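Local coordinates for Serine/threonine-protein kinase Tel1 (PDB 6SKY) that probably phosphorylates serine or threonine followed by glutamine in target proteins, using ATP, to start checkpoint signalling after DNA damage, at residues A[2516-2521]-A[2656-2661]; A[2592-2597]-A[2606-2611]. One frame throughout, in Å; residues are numbered along the deposited sequence.

Contact 1 of 2, residues A[2516-2521]-A[2656-2661]; sequences VYHALA and SSSGLI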
# COMPACT_ATOMS: atom_id res chain seq x y z
N VAL A 2516 9.74 -56.13 21.68
CA VAL A 2516 11.05 -56.13 22.33
C VAL A 2516 11.55 -54.71 22.59
O VAL A 2516 12.23 -54.47 23.59
CB VAL A 2516 12.08 -56.95 21.53
CG1 VAL A 2516 11.55 -58.35 21.31
CG2 VAL A 2516 12.41 -56.29 20.23
N TYR A 2517 11.21 -53.74 21.73
CA TYR A 2517 11.58 -52.36 22.01
C TYR A 2517 10.92 -51.86 23.29
O TYR A 2517 11.56 -51.19 24.10
CB TYR A 2517 11.19 -51.45 20.85
CG TYR A 2517 12.29 -51.12 19.89
CD1 TYR A 2517 13.42 -50.47 20.32
CD2 TYR A 2517 12.19 -51.45 18.56
CE1 TYR A 2517 14.43 -50.17 19.45
CE2 TYR A 2517 13.19 -51.15 17.69
CZ TYR A 2517 14.30 -50.51 18.14
OH TYR A 2517 15.30 -50.21 17.26
N HIS A 2518 9.65 -52.19 23.48
CA HIS A 2518 8.95 -51.78 24.69
C HIS A 2518 9.52 -52.47 25.92
O HIS A 2518 9.67 -51.85 26.98
CB HIS A 2518 7.46 -52.06 24.54
CG HIS A 2518 6.67 -51.79 25.78
ND1 HIS A 2518 5.80 -52.71 26.30
CD2 HIS A 2518 6.62 -50.71 26.58
CE1 HIS A 2518 5.24 -52.21 27.39
NE2 HIS A 2518 5.72 -51.00 27.58
N ALA A 2519 9.83 -53.77 25.81
CA ALA A 2519 10.43 -54.46 26.93
C ALA A 2519 11.77 -53.85 27.30
O ALA A 2519 12.08 -53.69 28.49
CB ALA A 2519 10.60 -55.94 26.61
N LEU A 2520 12.57 -53.48 26.31
CA LEU A 2520 13.84 -52.82 26.59
C LEU A 2520 13.63 -51.45 27.21
O LEU A 2520 14.39 -51.04 28.09
CB LEU A 2520 14.66 -52.71 25.31
CG LEU A 2520 16.01 -52.03 25.44
CD1 LEU A 2520 17.01 -52.96 26.09
CD2 LEU A 2520 16.49 -51.61 24.08
N ALA A 2521 12.61 -50.73 26.77
CA ALA A 2521 12.33 -49.41 27.33
C ALA A 2521 11.97 -49.50 28.80
O ALA A 2521 12.47 -48.73 29.62
CB ALA A 2521 11.20 -48.74 26.55
N SER A 2656 1.61 -45.93 26.21
CA SER A 2656 1.41 -44.71 26.99
C SER A 2656 2.54 -44.45 27.96
O SER A 2656 2.44 -43.54 28.78
CB SER A 2656 0.09 -44.78 27.75
OG SER A 2656 -1.01 -44.55 26.89
N SER A 2657 3.61 -45.23 27.89
CA SER A 2657 4.71 -45.08 28.82
C SER A 2657 6.08 -45.21 28.16
O SER A 2657 7.09 -45.23 28.87
CB SER A 2657 4.59 -46.12 29.93
OG SER A 2657 4.35 -47.40 29.39
N SER A 2658 6.16 -45.30 26.84
CA SER A 2658 7.43 -45.58 26.20
C SER A 2658 7.40 -45.08 24.77
O SER A 2658 6.35 -44.95 24.14
CB SER A 2658 7.74 -47.08 26.24
OG SER A 2658 6.76 -47.82 25.55
N GLY A 2659 8.60 -44.82 24.25
CA GLY A 2659 8.70 -44.39 22.87
C GLY A 2659 10.11 -44.50 22.36
O GLY A 2659 11.05 -44.77 23.10
N LEU A 2660 10.23 -44.30 21.06
CA LEU A 2660 11.52 -44.19 20.39
C LEU A 2660 11.65 -42.78 19.84
O LEU A 2660 10.79 -42.32 19.08
CB LEU A 2660 11.63 -45.19 19.25
CG LEU A 2660 11.40 -46.65 19.61
CD1 LEU A 2660 11.52 -47.46 18.36
CD2 LEU A 2660 12.42 -47.07 20.62
N ILE A 2661 12.72 -42.10 20.21
CA ILE A 2661 12.99 -40.76 19.72
C ILE A 2661 14.23 -40.81 18.85
O ILE A 2661 15.21 -41.48 19.18
CB ILE A 2661 13.16 -39.76 20.87
CG1 ILE A 2661 11.95 -39.84 21.79
CG2 ILE A 2661 13.26 -38.38 20.35
CD1 ILE A 2661 11.98 -38.83 22.87
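The phenol ring of Y2517 takes the isopropyl end of L2660 on one face. CD1 of L2660 sits over the ring centre, 3.9 Å from the centroid and 2° off the ring normal, a CH-pi contact. CD2 of L2660 is shifted along the same ring, 3.6 Å from CD1 of Y2517. The two side chains cross at about a right angle, so the leucine meets the ring with its tip. F2546 of helix 2541-2552 packs edge-to-face with Y2517, and Y2517 OH is hydrogen-bonded to Q2607 OE1, which fixes the ring's far end.

The H2518 imidazole comes from the next residue of the helix. Its CG is anti to the backbone N (chi1 175°), which brings the ring close to the serines, although the CB does not point at the strand. S2657 OG is at its edge, 4.3 Å from NE2 of H2518. S2658 OG comes obliquely, 3.1 Å from CD2 of H2518. No hydrogen bond joins the two segments; S2658 OG is hydrogen-bonded instead to T2655 OG1. CB of A2521, one turn on from Y2517, meets CB of S2658 at 3.9 Å.

The helix axis crosses the strand at 103°, with a closest approach of 8.3 Å. Both Y2517 and A2521 point toward the strand. This is helix-on-sheet packing: helix 2507-2522 covers one face of the antiparallel sheet in the N-lobe of a PI3K-related kinase.

Contact 2 of 2, residues A[2592-2597]-A[2606-2611]; sequences PKILTA and KQLVKG. With AGS (phosphothiophosphoric acid-adenylate ester), chain C.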
# COMPACT_ATOMS: atom_id res chain seq x y z
N PRO A 2592 17.17 -43.49 30.27
CA PRO A 2592 16.98 -43.49 28.81
C PRO A 2592 18.24 -44.01 28.14
O PRO A 2592 19.32 -43.47 28.35
CB PRO A 2592 16.72 -42.02 28.49
CG PRO A 2592 17.37 -41.28 29.57
CD PRO A 2592 17.33 -42.13 30.80
N LYS A 2593 18.10 -45.06 27.35
CA LYS A 2593 19.25 -45.68 26.72
C LYS A 2593 19.34 -45.29 25.26
O LYS A 2593 18.33 -45.19 24.56
CB LYS A 2593 19.18 -47.20 26.86
CG LYS A 2593 17.80 -47.78 26.83
CD LYS A 2593 17.79 -49.16 27.42
CE LYS A 2593 18.03 -49.12 28.90
NZ LYS A 2593 16.86 -48.58 29.63
N ILE A 2594 20.56 -45.06 24.80
CA ILE A 2594 20.81 -44.58 23.45
C ILE A 2594 21.38 -45.75 22.66
O ILE A 2594 22.56 -46.07 22.76
CB ILE A 2594 21.75 -43.37 23.43
CG1 ILE A 2594 21.14 -42.20 24.18
CG2 ILE A 2594 22.01 -42.94 22.01
CD1 ILE A 2594 21.57 -42.09 25.60
N LEU A 2595 20.54 -46.38 21.86
CA LEU A 2595 20.96 -47.46 20.99
C LEU A 2595 21.46 -46.91 19.67
O LEU A 2595 21.13 -45.80 19.27
CB LEU A 2595 19.81 -48.42 20.72
CG LEU A 2595 19.55 -49.58 21.66
CD1 LEU A 2595 19.38 -49.12 23.09
CD2 LEU A 2595 18.32 -50.29 21.20
N THR A 2596 22.27 -47.71 18.99
CA THR A 2596 22.72 -47.39 17.64
C THR A 2596 22.41 -48.58 16.75
O THR A 2596 22.64 -49.73 17.14
CB THR A 2596 24.21 -47.08 17.59
OG1 THR A 2596 24.54 -46.15 18.63
CG2 THR A 2596 24.58 -46.47 16.26
N ALA A 2597 21.88 -48.32 15.57
CA ALA A 2597 21.55 -49.36 14.62
C ALA A 2597 22.30 -49.10 13.33
O ALA A 2597 22.25 -47.99 12.80
CB ALA A 2597 20.04 -49.41 14.36
N LYS A 2606 20.91 -43.58 15.41
CA LYS A 2606 20.83 -43.65 16.86
C LYS A 2606 19.41 -43.39 17.32
O LYS A 2606 18.60 -42.79 16.61
CB LYS A 2606 21.80 -42.65 17.49
CG LYS A 2606 23.20 -42.76 16.97
CD LYS A 2606 24.13 -41.88 17.75
CE LYS A 2606 24.08 -42.23 19.22
NZ LYS A 2606 25.00 -41.39 20.03
N GLN A 2607 19.11 -43.87 18.52
CA GLN A 2607 17.75 -43.83 19.04
C GLN A 2607 17.79 -43.68 20.54
O GLN A 2607 18.58 -44.35 21.21
CB GLN A 2607 16.98 -45.10 18.69
CG GLN A 2607 16.85 -45.37 17.23
CD GLN A 2607 16.65 -46.82 16.95
OE1 GLN A 2607 16.64 -47.63 17.86
NE2 GLN A 2607 16.48 -47.15 15.69
N LEU A 2608 16.94 -42.83 21.08
CA LEU A 2608 16.62 -42.86 22.49
C LEU A 2608 15.46 -43.82 22.67
O LEU A 2608 14.42 -43.66 22.03
CB LEU A 2608 16.24 -41.49 23.03
CG LEU A 2608 17.24 -40.36 23.14
CD1 LEU A 2608 17.01 -39.40 22.03
CD2 LEU A 2608 17.06 -39.67 24.45
N VAL A 2609 15.63 -44.81 23.53
CA VAL A 2609 14.55 -45.70 23.92
C VAL A 2609 14.07 -45.19 25.27
O VAL A 2609 14.68 -45.46 26.30
CB VAL A 2609 15.01 -47.16 23.98
CG1 VAL A 2609 13.83 -48.05 24.21
CG2 VAL A 2609 15.70 -47.55 22.70
N LYS A 2610 13.00 -44.41 25.25
CA LYS A 2610 12.57 -43.66 26.42
C LYS A 2610 11.47 -44.42 27.12
O LYS A 2610 10.45 -44.75 26.51
CB LYS A 2610 12.10 -42.27 26.02
CG LYS A 2610 12.60 -41.17 26.91
CD LYS A 2610 12.29 -39.83 26.31
CE LYS A 2610 13.03 -38.72 27.02
NZ LYS A 2610 12.80 -37.41 26.36
N GLY A 2611 11.68 -44.71 28.40
CA GLY A 2611 10.67 -45.32 29.23
C GLY A 2611 10.33 -44.40 30.39
O GLY A 2611 10.98 -43.38 30.62
PG AGS C . 15.50 -32.85 32.04
S1G AGS C . 15.98 -30.96 31.99
O2G AGS C . 14.21 -33.10 31.21
O3G AGS C . 15.25 -33.29 33.51
PB AGS C . 16.86 -33.76 29.90
O1B AGS C . 16.37 -32.52 29.28
O2B AGS C . 18.35 -34.04 29.73
O3B AGS C . 16.63 -33.73 31.45
PA AGS C . 16.87 -36.16 28.57
O1A AGS C . 17.14 -37.25 29.52
O2A AGS C . 16.03 -36.56 27.36
O3A AGS C . 16.09 -34.98 29.27
O5' AGS C . 18.25 -35.58 28.14
C5' AGS C . 19.15 -36.42 27.40
C4' AGS C . 20.25 -35.59 26.80
O4' AGS C . 20.28 -35.80 25.38
C3' AGS C . 20.11 -34.08 26.99
O3' AGS C . 21.39 -33.46 27.06
C2' AGS C . 19.34 -33.66 25.74
O2' AGS C . 19.68 -32.34 25.35
C1' AGS C . 19.82 -34.66 24.69
N9 AGS C . 18.78 -35.08 23.77
C8 AGS C . 17.46 -35.31 24.06
N7 AGS C . 16.74 -35.68 23.04
C5 AGS C . 17.65 -35.70 21.99
C6 AGS C . 17.51 -36.01 20.63
N6 AGS C . 16.36 -36.38 20.06
N1 AGS C . 18.62 -35.93 19.86
C2 AGS C . 19.77 -35.56 20.42
N3 AGS C . 20.02 -35.24 21.69
C4 AGS C . 18.91 -35.33 22.43
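Strands 2593-2599 and 2604-2611 form an antiparallel beta hairpin in the N-lobe sheet of the kinase. Three backbone hydrogen bonds join these segments. L2595 and Q2607 are a hydrogen-bonded pair, each N donating to the other's O. K2593 and V2609 are a hydrogen-bonded pair too, but a single bond is made there: V2609 N donates to K2593 O at 2.9 Å, almost straight at 176°. At the non-hydrogen-bonded pairs, CA-H...O contacts add to the pairing: I2594 CA is 3.2 Å from Q2607 O.

Apolar contacts differ on the two faces. On the face of K2593, L2595 and V2609, CD1 of L2595 meets CG2 of V2609 at 4.0 Å. L2520 and A2521 of helix 2507-2522 lie against this face. On the face of I2594, T2596, L2608 and K2606, the K2606 chain bends at chi3 (57°). Its CE comes to 3.5 Å from CG2 of I2594, while its CG runs beside T2596.

K2593 has its polar partners outside the hairpin: NZ is hydrogen-bonded to A2591 O, and the ammonium makes a cation-pi contact with Y2529.

Two side chains reach the nucleotide analogue. CD1 of L2608 touches the adenine, 3.7 Å from AGS N6. The K2610 chain is extended beyond CG, and its NZ makes a weak hydrogen bond of 3.5 Å to the alpha-phosphate oxygen AGS O2A.

In the fold
Contacts 1 and 2 lie on the same sheet, their centres about 9 Å apart. Strand 2658-2662 of contact 1 is next to strand 2604-2611 of contact 2. Two probable backbone hydrogen bonds join them: I2661 O to L2608 N and G2659 O to K2610 N, both 2.9 Å. The helix of contact 1 also meets the hairpin, with CB of A2521 3.6 Å from CG1 of V2609. I2661, L2608 and K2610 all belong to the nucleotide pocket. The side chain of L2660 is about 10 Å from AGS, whereas that of K2610 is about 5 Å from the bound magnesium and from the side chain of D2779.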